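PDB 4EFI: 3-oxoacyl-(Acyl-carrier protein) synthase from Burkholderia xenovorans, which probably catalyses condensation of an acyl group with malonyl-acyl-carrier protein to give a 3-oxoacyl product, as ketoacyl synthases of the thiolase superfamily do. Local coordinates for residues 69-74 with 111-116; 75-80 with 149-154; 171-176 with 231-236; 192-197 with 250-255; 245-250 with 278-283. All coordinates share one frame; numbering follows the deposited sequence.

Contact 1. Residues 69-74 with 111-116; sequences LCRKAG and AELDLP
The Schellman-type end of helix 105-112 packs, through E112 and L113, on R71 of helix 66-81, on the outer side of one sheet of the thiolase-type fold. The evidence for the motif is the positive phi of D114, together with two backbone bonds into the last turn, one of them D114 N to A111 O at 3.1 Å. Toward solvent, R71 and E112 form a salt bridge that is also a hydrogen bond: R71 NH1 lies 2.9 Å from E112 OE1, with a fairly straight N-H...O angle of 158°. The oxygen sits near the guanidinium plane, at its edge, but the donor reaches it from above the carboxylate plane. The two flat groups are turned 75° from each other and do not meet as a paired, coplanar fork. With CG trans to the backbone N (chi1 -178°) and a straight second torsion, R71 CD comes 3.2 Å from E112 OE1; the bend at the third torsion then turns the guanidinium so that NH1 reaches the same oxygen. D68 OD1 is a second acidic partner of R71 NH1, which probably stays charged. Beneath the bridge, buried L113 packs against M179 of the sheet and the helix together. Its CD2 branch touches the R71 backbone and side chain, 4.1 Å from R71 O and equally 4.1 Å from R71 CG.

Contact 2. Residues 75-80 with 149-154; sequences EKLLAG and RVLLAV
L77 and L151 face each other through different first torsions. In L77, on helix 66-81, CG stands trans to the backbone N (chi1 174°). In L151, on strand 149-156, CG stands trans to the carbonyl carbon (chi1 -65°). The two chains run past each other in opposite directions and meet only at their outer methyls, L77 CD2 lying 4.1 Å from L151 CD2. L78 follows on the same helical turn. Its CB leaves the helix to one side, yet the extended chain carries L78 CD2 to 4.2 Å from L151 CD1. L77 thus meets only the CD2 branch of L151, while L78 CD2 lies against the fork, slightly nearer CD1.

The backbones stay well apart: the closest pair of alpha carbons, L78 CA and L151 CA, is separated by 9.5 Å, a spacing filled by leucine side chains. M179, on the adjoining strand 176-184, touches both L77 and L151, while W83 and I88 pack on L78. L152 points to the other face of the sheet, against A134 and L135 of helix 130-143, which places helix 66-81 and helix 130-143 on the two sides of this strand.

No hydrogen bond or charge pair links the two segments, and their mutual burial is a modest 104 Å². The chemistry is purely apolar: methyl groups at van der Waals separation imply hydrophobic and dispersion forces with little directional demand, so the geometry of this contact is set by the fit of the three leucines.

Contact 3. Residues 171-176 with 231-236; sequences LLFGDA and LFMDGG
F173 and M233 form a Met-aromatic contact that ties the loop between helix 167-170 and strand 176-184 to the short strand 232-233. From its CB, the F173 side chain leaves with CG trans to the carbonyl carbon (chi1 -68°), which sends the ring outward to the second segment. CB and CG form the stem, and the contact begins at the far end of the ring. There CE2 comes 3.6 Å from L231 CD2, and CZ, the tip, comes 3.7 Å from M233 SD.

The two partners approach the ring differently. The sulfur lies 4.8 Å from the centroid of the F173 ring and 85° off its normal, so M233 SD sits at the edge, practically in the plane, where aromatic hydrogens point. The L231 chain crosses that of F173 at about a right angle and brings its CD2 methyl in obliquely. On one face, the preceding residue contributes L172 CD2, 3.7 Å above the ring plane and shifted toward the rim. I158, I162 and N300 also touch the F173 side chain, and the F173 carbonyl accepts a bond from W59 NE1.

L205 of the paired strand 205-206 packs on both L231 and M233, so the ring abuts a small two-stranded ribbon. Just beyond, D234 is the N-cap of helix 235-257, its OD1 bonded to E237 N. The M233 chain runs straight to its sulfur and then bends (chi3 66°), leaving SD, not the terminal CE, nearest to F173 CZ.

Contact 4. Residues 192-197 with 250-255; sequences HFIIGA and VSRTLD
I194 and T253 mark the closest approach of an extended strand to a helix: their alpha carbons are 6.9 Å apart. Residues 192-197 keep beta conformation, with I194 at phi/psi -131°/131°, whereas 250-255 form regular helix, in which L254 N bonds V250 O at 3.0 Å. No hydrogen bond passes directly between the segments, so side-chain packing carries the contact.

The touching is done by the long branch of I194. Its CD1 methyl fits between two successive helix residues, 3.6 Å from R252 CG and 3.6 Å from T253 OG1. The I194 chain meets R252 at about a right angle, so the methyl presses on the aliphatic base of the arginine, 3.9 Å from R252 CB. A bend at chi2 (65°) turns the rest of R252 aside, and its NE forms a salt bridge with E11. Toward T253 the isoleucine is slanted, CG1 being 4.0 Å from T253 OG1. That hydroxyl is buried beside a methyl but has polar partners: it is hydrogen-bonded to L249 O, one turn back in its own helix, and to S338 OG. S338 OG, on the neighbouring strand 335-343, thereby bridges T253 OG1 and, weakly, I194 N.

Strand 190-197 runs between strands 10-15 and 335-343, antiparallel to both. Helix 235-257 covers the face to which I194 points, with L249 and I256 also on that isoleucine; F193 points to the other face, where its ring meets W136 of helix 130-143 edge-to-face.

Contact 5. Residues 245-250 with 278-283; sequences AVPKLV and KHLAKK
P247 and V246, neighbours on helix 235-257, meet L280 and K283, one turn apart on helix 274-283. L280 stands across both of its partners at about a right angle. One methyl does most of the touching: L280 CD2 is 3.8 Å from V246 CB and 3.9 Å from P247 CD, filling the step between the valine and the proline ring. Its other methyl, L280 CD1, reaches only as far as V246 CG1, at 4.2 Å.

K283 approaches in another manner. With CG trans to the backbone N (chi1 -174°) and the chain fully extended beyond it, the lysine lays its methylenes on a slant along the corner of the pyrrolidine ring. P247 CG is 3.8 Å from K283 CD and 3.9 Å from K283 CG, so the contact is aliphatic although the residue is basic. The charged end goes further: K283 NZ bonds L243 O. That carbonyl lies four residues before P247, which has no N-H to offer it. K283 NZ thus gives L243 O a donor where the proline has none, consistent with the kink of helix 235-257 at this point.

The axes of the two short segments approach to 9.6 Å at a signed crossing angle of -45°. F330 lies under both V246 and L280, and F269 under V246, while K283 borders solvent. Two helices packed side by side over one face of a mixed sheet, apolar beneath and polar at the outer border, form an outer helical layer of the layered thiolase-type fold.

Contacts 1 and 2 share helix 66-81, their centres 8 Å apart, and touch where L113 CD2 meets E75 CG at 3.7 Å. Contacts 4 and 5 share V250 and helix 235-257; their centres are 12 Å apart. Across the chain's centre, contact 1 lies opposite 4 and 5, and contact 2 opposite 5. Contact 3, at the start of helix 235-257, touches contact 1 through L69 and A176. Along the chain, contacts 1 and 2 interlock and close before contact 3 opens; contact 4 interlocks with 3 and 5. The two pairs put outer helices on different sheets, while helix 130-143 touches strands 149-156 and 190-197 and so lies between the sheets, as in the layered thiolase fold.

Contact 1. Residues 69-74 with 111-116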
# COMPACT_ATOMS: atom_id res chain seq x y z
N LEU A 69 10.48 2.69 9.37
CA LEU A 69 10.17 1.35 8.91
C LEU A 69 10.70 1.15 7.51
O LEU A 69 11.30 0.11 7.20
CB LEU A 69 8.66 1.10 8.93
CG LEU A 69 7.99 1.14 10.31
CD1 LEU A 69 6.48 1.07 10.20
CD2 LEU A 69 8.51 0.00 11.19
N CYS A 70 10.50 2.14 6.64
CA CYS A 70 11.06 2.08 5.29
C CYS A 70 12.57 2.08 5.28
O CYS A 70 13.16 1.37 4.46
CB CYS A 70 10.55 3.23 4.43
SG CYS A 70 8.75 3.16 4.08
N ARG A 71 13.22 2.83 6.17
CA ARG A 71 14.68 2.84 6.25
C ARG A 71 15.19 1.43 6.59
O ARG A 71 16.12 0.92 5.95
CB ARG A 71 15.20 3.80 7.32
CG ARG A 71 16.75 3.85 7.38
CD ARG A 71 17.31 4.58 8.58
NE ARG A 71 16.87 4.01 9.84
CZ ARG A 71 15.98 4.55 10.68
NH1 ARG A 71 15.40 5.74 10.45
NH2 ARG A 71 15.66 3.90 11.78
N LYS A 72 14.61 0.79 7.59
CA LYS A 72 15.06 -0.55 7.99
C LYS A 72 14.82 -1.56 6.87
O LYS A 72 15.68 -2.40 6.57
CB LYS A 72 14.34 -0.97 9.27
CG LYS A 72 14.74 -0.11 10.46
CD LYS A 72 13.86 -0.36 11.67
CE LYS A 72 14.37 0.40 12.89
NZ LYS A 72 13.25 0.77 13.80
N ALA A 73 13.68 -1.48 6.20
CA ALA A 73 13.41 -2.34 5.06
C ALA A 73 14.44 -2.09 3.96
O ALA A 73 14.94 -3.02 3.34
CB ALA A 73 11.99 -2.10 4.52
N GLY A 74 14.76 -0.82 3.75
CA GLY A 74 15.70 -0.41 2.73
C GLY A 74 17.10 -0.94 2.99
O GLY A 74 17.79 -1.40 2.07
N ALA A 111 19.62 10.80 3.13
CA ALA A 111 20.78 10.96 4.01
C ALA A 111 21.06 9.70 4.81
O ALA A 111 22.20 9.27 4.89
CB ALA A 111 20.62 12.17 4.93
N GLU A 112 20.03 9.08 5.39
CA GLU A 112 20.23 7.95 6.31
C GLU A 112 20.73 6.71 5.56
O GLU A 112 21.43 5.89 6.14
CB GLU A 112 18.95 7.65 7.08
CG GLU A 112 18.62 8.71 8.13
CD GLU A 112 17.34 8.45 8.93
OE1 GLU A 112 16.49 7.63 8.51
OE2 GLU A 112 17.18 9.12 9.98
N LEU A 113 20.36 6.59 4.28
CA LEU A 113 20.83 5.47 3.45
C LEU A 113 22.09 5.82 2.67
O LEU A 113 22.58 4.99 1.89
CB LEU A 113 19.73 5.01 2.49
CG LEU A 113 18.50 4.41 3.19
CD1 LEU A 113 17.39 4.19 2.19
CD2 LEU A 113 18.85 3.12 3.91
N ASP A 114 22.65 7.01 2.87
CA ASP A 114 23.90 7.44 2.22
C ASP A 114 23.77 7.50 0.70
O ASP A 114 24.75 7.26 -0.01
CB ASP A 114 25.10 6.54 2.59
CG ASP A 114 26.44 7.12 2.17
OD1 ASP A 114 26.60 8.36 2.19
OD2 ASP A 114 27.36 6.33 1.82
N LEU A 115 22.60 7.86 0.19
CA LEU A 115 22.40 7.98 -1.25
C LEU A 115 23.05 9.26 -1.75
O LEU A 115 23.22 10.22 -0.99
CB LEU A 115 20.91 7.91 -1.58
CG LEU A 115 20.15 6.77 -0.89
CD1 LEU A 115 18.69 6.69 -1.35
CD2 LEU A 115 20.86 5.43 -1.11
N PRO A 116 23.39 9.31 -3.05
CA PRO A 116 24.16 10.45 -3.54
C PRO A 116 23.33 11.70 -3.79
O PRO A 116 22.09 11.66 -3.80
CB PRO A 116 24.76 9.94 -4.84
CG PRO A 116 23.84 8.86 -5.29
CD PRO A 116 23.22 8.26 -4.07

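Contact 2. Residues 75-80 with 149-154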
# COMPACT_ATOMS: atom_id res chain seq x y z
N GLU A 75 17.56 -0.86 4.23
CA GLU A 75 18.87 -1.41 4.60
C GLU A 75 18.94 -2.88 4.30
O GLU A 75 19.94 -3.37 3.76
CB GLU A 75 19.14 -1.14 6.08
CG GLU A 75 19.40 0.36 6.33
CD GLU A 75 19.43 0.77 7.79
OE1 GLU A 75 18.75 0.16 8.63
OE2 GLU A 75 20.14 1.77 8.06
N LYS A 76 17.91 -3.62 4.66
CA LYS A 76 17.88 -5.05 4.43
C LYS A 76 17.84 -5.36 2.93
O LYS A 76 18.53 -6.26 2.45
CB LYS A 76 16.68 -5.67 5.16
CG LYS A 76 16.49 -7.15 4.99
CD LYS A 76 17.55 -7.94 5.72
CE LYS A 76 17.23 -9.42 5.68
NZ LYS A 76 18.14 -10.18 6.60
N LEU A 77 17.04 -4.60 2.19
CA LEU A 77 16.93 -4.78 0.75
C LEU A 77 18.26 -4.53 0.03
O LEU A 77 18.70 -5.34 -0.79
CB LEU A 77 15.87 -3.83 0.22
CG LEU A 77 15.67 -3.75 -1.30
CD1 LEU A 77 15.10 -5.03 -1.88
CD2 LEU A 77 14.75 -2.57 -1.65
N LEU A 78 18.89 -3.40 0.34
CA LEU A 78 20.15 -3.06 -0.30
C LEU A 78 21.23 -4.08 0.03
O LEU A 78 22.05 -4.45 -0.83
CB LEU A 78 20.62 -1.66 0.09
CG LEU A 78 19.76 -0.51 -0.44
CD1 LEU A 78 20.12 0.79 0.23
CD2 LEU A 78 19.85 -0.39 -1.96
N ALA A 79 21.28 -4.53 1.29
CA ALA A 79 22.26 -5.54 1.68
C ALA A 79 22.02 -6.82 0.93
O ALA A 79 22.96 -7.47 0.50
CB ALA A 79 22.20 -5.77 3.17
N GLY A 80 20.77 -7.25 0.82
CA GLY A 80 20.45 -8.47 0.10
C GLY A 80 20.81 -8.41 -1.37
O GLY A 80 21.33 -9.37 -1.93
N ARG A 149 18.37 2.70 -11.30
CA ARG A 149 17.95 2.04 -10.06
C ARG A 149 17.11 3.02 -9.25
O ARG A 149 17.52 4.15 -9.00
CB ARG A 149 19.15 1.55 -9.24
CG ARG A 149 19.86 0.40 -9.86
CD ARG A 149 21.04 -0.06 -9.02
NE ARG A 149 21.65 -1.27 -9.57
CZ ARG A 149 22.80 -1.79 -9.18
NH1 ARG A 149 23.50 -1.20 -8.23
NH2 ARG A 149 23.25 -2.90 -9.75
N VAL A 150 15.94 2.56 -8.83
CA VAL A 150 14.95 3.36 -8.11
C VAL A 150 14.52 2.60 -6.86
O VAL A 150 14.29 1.38 -6.93
CB VAL A 150 13.71 3.68 -8.98
CG1 VAL A 150 12.64 4.42 -8.18
CG2 VAL A 150 14.12 4.49 -10.21
N LEU A 151 14.44 3.30 -5.74
CA LEU A 151 13.87 2.77 -4.51
C LEU A 151 12.50 3.40 -4.25
O LEU A 151 12.35 4.62 -4.30
CB LEU A 151 14.78 3.05 -3.31
CG LEU A 151 16.14 2.35 -3.37
CD1 LEU A 151 16.93 2.68 -2.11
CD2 LEU A 151 15.97 0.85 -3.48
N LEU A 152 11.51 2.54 -4.00
CA LEU A 152 10.18 2.97 -3.63
C LEU A 152 9.96 2.64 -2.17
O LEU A 152 9.86 1.47 -1.79
CB LEU A 152 9.10 2.28 -4.47
CG LEU A 152 9.27 2.31 -5.98
CD1 LEU A 152 8.19 1.44 -6.60
CD2 LEU A 152 9.23 3.72 -6.51
N ALA A 153 9.90 3.69 -1.36
CA ALA A 153 9.68 3.57 0.07
C ALA A 153 8.20 3.84 0.31
O ALA A 153 7.74 4.97 0.19
CB ALA A 153 10.54 4.60 0.81
N VAL A 154 7.42 2.79 0.57
CA VAL A 154 5.97 2.88 0.63
C VAL A 154 5.55 2.37 2.00
O VAL A 154 5.78 1.20 2.34
CB VAL A 154 5.30 2.10 -0.50
CG1 VAL A 154 3.77 2.24 -0.40
CG2 VAL A 154 5.84 2.57 -1.85

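Contact 3. Residues 171-176 with 231-236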
# COMPACT_ATOMS: atom_id res chain seq x y z
N LEU A 171 -10.02 -1.20 15.33
CA LEU A 171 -9.78 -2.62 15.16
C LEU A 171 -9.18 -2.97 13.80
O LEU A 171 -8.72 -4.09 13.58
CB LEU A 171 -11.11 -3.38 15.31
CG LEU A 171 -11.73 -3.47 16.71
CD1 LEU A 171 -13.13 -4.06 16.60
CD2 LEU A 171 -10.91 -4.32 17.64
N LEU A 172 -9.19 -2.02 12.87
CA LEU A 172 -8.88 -2.29 11.48
C LEU A 172 -7.42 -2.12 11.08
O LEU A 172 -6.86 -2.94 10.37
CB LEU A 172 -9.74 -1.39 10.60
CG LEU A 172 -9.53 -1.54 9.10
CD1 LEU A 172 -9.82 -2.94 8.62
CD2 LEU A 172 -10.42 -0.54 8.38
N PHE A 173 -6.80 -1.04 11.53
CA PHE A 173 -5.51 -0.63 10.97
C PHE A 173 -4.29 -1.13 11.73
O PHE A 173 -4.25 -1.13 12.97
CB PHE A 173 -5.44 0.90 10.85
CG PHE A 173 -6.38 1.46 9.82
CD1 PHE A 173 -6.11 1.33 8.47
CD2 PHE A 173 -7.56 2.09 10.20
CE1 PHE A 173 -6.99 1.85 7.51
CE2 PHE A 173 -8.43 2.60 9.25
CZ PHE A 173 -8.15 2.47 7.92
N GLY A 174 -3.30 -1.53 10.95
CA GLY A 174 -1.98 -1.86 11.45
C GLY A 174 -0.94 -1.03 10.71
O GLY A 174 -1.28 -0.31 9.76
N ASP A 175 0.31 -1.15 11.13
CA ASP A 175 1.41 -0.35 10.59
C ASP A 175 2.45 -1.21 9.87
O ASP A 175 2.74 -2.33 10.30
CB ASP A 175 2.09 0.41 11.72
CG ASP A 175 1.16 1.39 12.42
OD1 ASP A 175 0.16 1.79 11.81
OD2 ASP A 175 1.45 1.75 13.57
N ALA A 176 2.96 -0.71 8.75
CA ALA A 176 4.06 -1.35 8.05
C ALA A 176 4.79 -0.36 7.16
O ALA A 176 4.22 0.63 6.73
CB ALA A 176 3.55 -2.52 7.22
N LEU A 231 -8.70 10.05 11.79
CA LEU A 231 -9.23 9.54 10.55
C LEU A 231 -10.72 9.31 10.64
O LEU A 231 -11.21 8.66 11.56
CB LEU A 231 -8.52 8.22 10.21
CG LEU A 231 -8.95 7.53 8.93
CD1 LEU A 231 -8.58 8.36 7.73
CD2 LEU A 231 -8.31 6.13 8.84
N PHE A 232 -11.42 9.84 9.64
CA PHE A 232 -12.85 9.61 9.43
C PHE A 232 -13.05 8.77 8.18
O PHE A 232 -12.47 9.03 7.14
CB PHE A 232 -13.59 10.94 9.27
CG PHE A 232 -15.03 10.78 8.86
CD1 PHE A 232 -16.01 10.55 9.81
CD2 PHE A 232 -15.39 10.81 7.52
CE1 PHE A 232 -17.31 10.38 9.45
CE2 PHE A 232 -16.70 10.64 7.15
CZ PHE A 232 -17.67 10.42 8.12
N MET A 233 -13.89 7.76 8.29
CA MET A 233 -14.28 6.94 7.15
C MET A 233 -15.78 6.76 7.11
O MET A 233 -16.39 6.33 8.10
CB MET A 233 -13.65 5.55 7.23
CG MET A 233 -12.18 5.56 7.44
SD MET A 233 -11.51 3.88 7.52
CE MET A 233 -11.82 3.29 5.86
N ASP A 234 -16.39 7.06 5.96
CA ASP A 234 -17.79 6.74 5.73
C ASP A 234 -17.84 5.37 5.08
O ASP A 234 -17.69 5.24 3.87
CB ASP A 234 -18.45 7.80 4.82
CG ASP A 234 -19.96 7.62 4.70
OD1 ASP A 234 -20.40 6.46 4.67
OD2 ASP A 234 -20.68 8.64 4.63
N GLY A 235 -18.07 4.34 5.89
CA GLY A 235 -17.94 2.97 5.42
C GLY A 235 -18.88 2.60 4.29
O GLY A 235 -18.49 1.89 3.36
N GLY A 236 -20.12 3.07 4.37
CA GLY A 236 -21.11 2.79 3.35
C GLY A 236 -20.75 3.40 2.02
O GLY A 236 -20.88 2.75 0.97

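Contact 4. Residues 192-197 with 250-255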
# COMPACT_ATOMS: atom_id res chain seq x y z
N HIS A 192 1.63 -2.98 -17.45
CA HIS A 192 0.44 -2.19 -17.74
C HIS A 192 -0.18 -1.67 -16.44
O HIS A 192 -0.19 -2.37 -15.42
CB HIS A 192 -0.61 -3.03 -18.47
CG HIS A 192 -0.13 -3.54 -19.78
ND1 HIS A 192 -0.30 -2.85 -20.96
CD2 HIS A 192 0.55 -4.67 -20.10
CE1 HIS A 192 0.24 -3.53 -21.95
NE2 HIS A 192 0.76 -4.64 -21.46
N PHE A 193 -0.68 -0.44 -16.49
CA PHE A 193 -1.21 0.24 -15.32
C PHE A 193 -2.46 1.02 -15.71
O PHE A 193 -2.58 1.48 -16.85
CB PHE A 193 -0.21 1.25 -14.77
CG PHE A 193 1.14 0.68 -14.48
CD1 PHE A 193 2.12 0.65 -15.47
CD2 PHE A 193 1.47 0.19 -13.23
CE1 PHE A 193 3.38 0.14 -15.19
CE2 PHE A 193 2.72 -0.31 -12.96
CZ PHE A 193 3.68 -0.35 -13.94
N ILE A 194 -3.37 1.15 -14.75
CA ILE A 194 -4.53 2.04 -14.89
C ILE A 194 -4.61 2.87 -13.62
O ILE A 194 -4.45 2.34 -12.52
CB ILE A 194 -5.85 1.27 -15.10
CG1 ILE A 194 -5.73 0.36 -16.33
CG2 ILE A 194 -7.02 2.27 -15.23
CD1 ILE A 194 -7.03 -0.37 -16.70
N ILE A 195 -4.76 4.19 -13.77
CA ILE A 195 -4.79 5.09 -12.61
C ILE A 195 -5.97 6.04 -12.72
O ILE A 195 -6.10 6.74 -13.74
CB ILE A 195 -3.48 5.90 -12.46
CG1 ILE A 195 -2.26 4.98 -12.37
CG2 ILE A 195 -3.56 6.79 -11.23
CD1 ILE A 195 -0.92 5.75 -12.32
N GLY A 196 -6.85 6.06 -11.73
CA GLY A 196 -8.03 6.91 -11.74
C GLY A 196 -8.19 7.71 -10.46
O GLY A 196 -7.67 7.33 -9.42
N ALA A 197 -8.97 8.78 -10.54
CA ALA A 197 -9.16 9.71 -9.42
C ALA A 197 -10.58 10.23 -9.42
O ALA A 197 -11.16 10.47 -10.48
CB ALA A 197 -8.21 10.89 -9.54
N VAL A 250 -10.46 -4.10 -12.56
CA VAL A 250 -9.90 -5.43 -12.74
C VAL A 250 -10.14 -5.90 -14.17
O VAL A 250 -9.22 -6.37 -14.85
CB VAL A 250 -10.48 -6.43 -11.72
CG1 VAL A 250 -10.03 -7.86 -12.04
CG2 VAL A 250 -10.06 -6.05 -10.30
N SER A 251 -11.38 -5.79 -14.63
CA SER A 251 -11.74 -6.25 -15.96
C SER A 251 -10.86 -5.58 -17.02
O SER A 251 -10.27 -6.24 -17.87
CB SER A 251 -13.21 -5.95 -16.25
OG SER A 251 -13.57 -6.36 -17.55
N ARG A 252 -10.77 -4.26 -16.95
CA ARG A 252 -10.04 -3.51 -17.98
C ARG A 252 -8.55 -3.79 -17.92
O ARG A 252 -7.88 -3.89 -18.96
CB ARG A 252 -10.33 -2.01 -17.90
CG ARG A 252 -9.69 -1.22 -19.02
CD ARG A 252 -10.23 -1.55 -20.40
NE ARG A 252 -9.46 -0.81 -21.40
CZ ARG A 252 -9.27 -1.15 -22.65
NH1 ARG A 252 -9.84 -2.25 -23.14
NH2 ARG A 252 -8.51 -0.39 -23.43
N THR A 253 -8.03 -3.95 -16.71
CA THR A 253 -6.62 -4.29 -16.53
C THR A 253 -6.31 -5.61 -17.21
O THR A 253 -5.32 -5.74 -17.94
CB THR A 253 -6.25 -4.36 -15.03
OG1 THR A 253 -6.43 -3.07 -14.43
CG2 THR A 253 -4.80 -4.78 -14.87
N LEU A 254 -7.16 -6.61 -16.97
CA LEU A 254 -6.98 -7.92 -17.57
C LEU A 254 -7.00 -7.81 -19.09
O LEU A 254 -6.18 -8.42 -19.78
CB LEU A 254 -8.07 -8.89 -17.10
CG LEU A 254 -7.87 -9.36 -15.66
CD1 LEU A 254 -9.01 -10.22 -15.16
CD2 LEU A 254 -6.57 -10.13 -15.54
N ASP A 255 -7.92 -7.00 -19.61
CA ASP A 255 -8.07 -6.87 -21.06
C ASP A 255 -6.81 -6.28 -21.70
O ASP A 255 -6.32 -6.78 -22.71
CB ASP A 255 -9.31 -6.03 -21.39
CG ASP A 255 -10.62 -6.77 -21.11
OD1 ASP A 255 -10.61 -8.01 -20.96
OD2 ASP A 255 -11.67 -6.09 -21.03

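Contact 5. Residues 245-250 with 278-283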
# COMPACT_ATOMS: atom_id res chain seq x y z
N ALA A 245 -16.22 0.69 -8.68
CA ALA A 245 -15.02 1.05 -9.43
C ALA A 245 -14.03 -0.10 -9.61
O ALA A 245 -13.40 -0.22 -10.66
CB ALA A 245 -14.33 2.22 -8.78
N VAL A 246 -13.84 -0.92 -8.58
CA VAL A 246 -12.74 -1.86 -8.64
C VAL A 246 -12.99 -3.06 -9.58
O VAL A 246 -12.09 -3.46 -10.30
CB VAL A 246 -12.28 -2.26 -7.22
CG1 VAL A 246 -11.21 -3.36 -7.27
CG2 VAL A 246 -11.74 -1.02 -6.52
N PRO A 247 -14.22 -3.61 -9.61
CA PRO A 247 -14.40 -4.70 -10.58
C PRO A 247 -14.17 -4.25 -12.03
O PRO A 247 -13.61 -5.00 -12.83
CB PRO A 247 -15.86 -5.14 -10.35
CG PRO A 247 -16.09 -4.81 -8.90
CD PRO A 247 -15.37 -3.50 -8.70
N LYS A 248 -14.57 -3.02 -12.35
CA LYS A 248 -14.33 -2.45 -13.68
C LYS A 248 -12.83 -2.26 -13.94
O LYS A 248 -12.33 -2.51 -15.03
CB LYS A 248 -15.05 -1.11 -13.79
N LEU A 249 -12.11 -1.82 -12.91
CA LEU A 249 -10.66 -1.71 -12.99
C LEU A 249 -10.01 -3.07 -13.27
O LEU A 249 -9.13 -3.18 -14.11
CB LEU A 249 -10.14 -1.13 -11.68
CG LEU A 249 -8.62 -1.07 -11.52
CD1 LEU A 249 -8.00 -0.10 -12.51
CD2 LEU A 249 -8.27 -0.70 -10.09
N VAL A 250 -10.46 -4.10 -12.56
CA VAL A 250 -9.90 -5.43 -12.74
C VAL A 250 -10.14 -5.90 -14.17
O VAL A 250 -9.22 -6.37 -14.85
CB VAL A 250 -10.48 -6.43 -11.72
CG1 VAL A 250 -10.03 -7.86 -12.04
CG2 VAL A 250 -10.06 -6.05 -10.30
N LYS A 278 -13.71 -10.40 -0.16
CA LYS A 278 -14.51 -11.53 -0.61
C LYS A 278 -15.52 -11.06 -1.64
O LYS A 278 -15.75 -11.74 -2.66
CB LYS A 278 -15.24 -12.20 0.58
N HIS A 279 -16.16 -9.92 -1.37
CA HIS A 279 -17.16 -9.39 -2.30
C HIS A 279 -16.53 -9.00 -3.64
O HIS A 279 -17.11 -9.27 -4.70
CB HIS A 279 -17.95 -8.21 -1.70
CG HIS A 279 -19.08 -8.63 -0.82
ND1 HIS A 279 -19.06 -9.80 -0.08
CD2 HIS A 279 -20.27 -8.04 -0.55
CE1 HIS A 279 -20.19 -9.90 0.60
NE2 HIS A 279 -20.94 -8.85 0.33
N LEU A 280 -15.34 -8.39 -3.61
CA LEU A 280 -14.64 -7.99 -4.83
C LEU A 280 -14.23 -9.18 -5.68
O LEU A 280 -14.41 -9.17 -6.89
CB LEU A 280 -13.39 -7.16 -4.50
CG LEU A 280 -13.62 -5.71 -4.09
CD1 LEU A 280 -12.30 -5.12 -3.62
CD2 LEU A 280 -14.21 -4.90 -5.26
N ALA A 281 -13.63 -10.18 -5.05
CA ALA A 281 -13.19 -11.36 -5.78
C ALA A 281 -14.37 -12.04 -6.46
O ALA A 281 -14.25 -12.42 -7.62
CB ALA A 281 -12.46 -12.33 -4.85
N LYS A 282 -15.50 -12.15 -5.77
CA LYS A 282 -16.71 -12.74 -6.35
C LYS A 282 -17.25 -11.90 -7.51
O LYS A 282 -17.60 -12.45 -8.55
CB LYS A 282 -17.79 -12.89 -5.27
N LYS A 283 -17.30 -10.58 -7.35
CA LYS A 283 -17.88 -9.74 -8.39
C LYS A 283 -16.98 -9.70 -9.63
O LYS A 283 -17.49 -9.62 -10.75
CB LYS A 283 -18.18 -8.34 -7.86
CG LYS A 283 -18.93 -7.47 -8.86
CD LYS A 283 -19.51 -6.22 -8.24
CE LYS A 283 -20.13 -5.33 -9.31
NZ LYS A 283 -20.69 -4.07 -8.74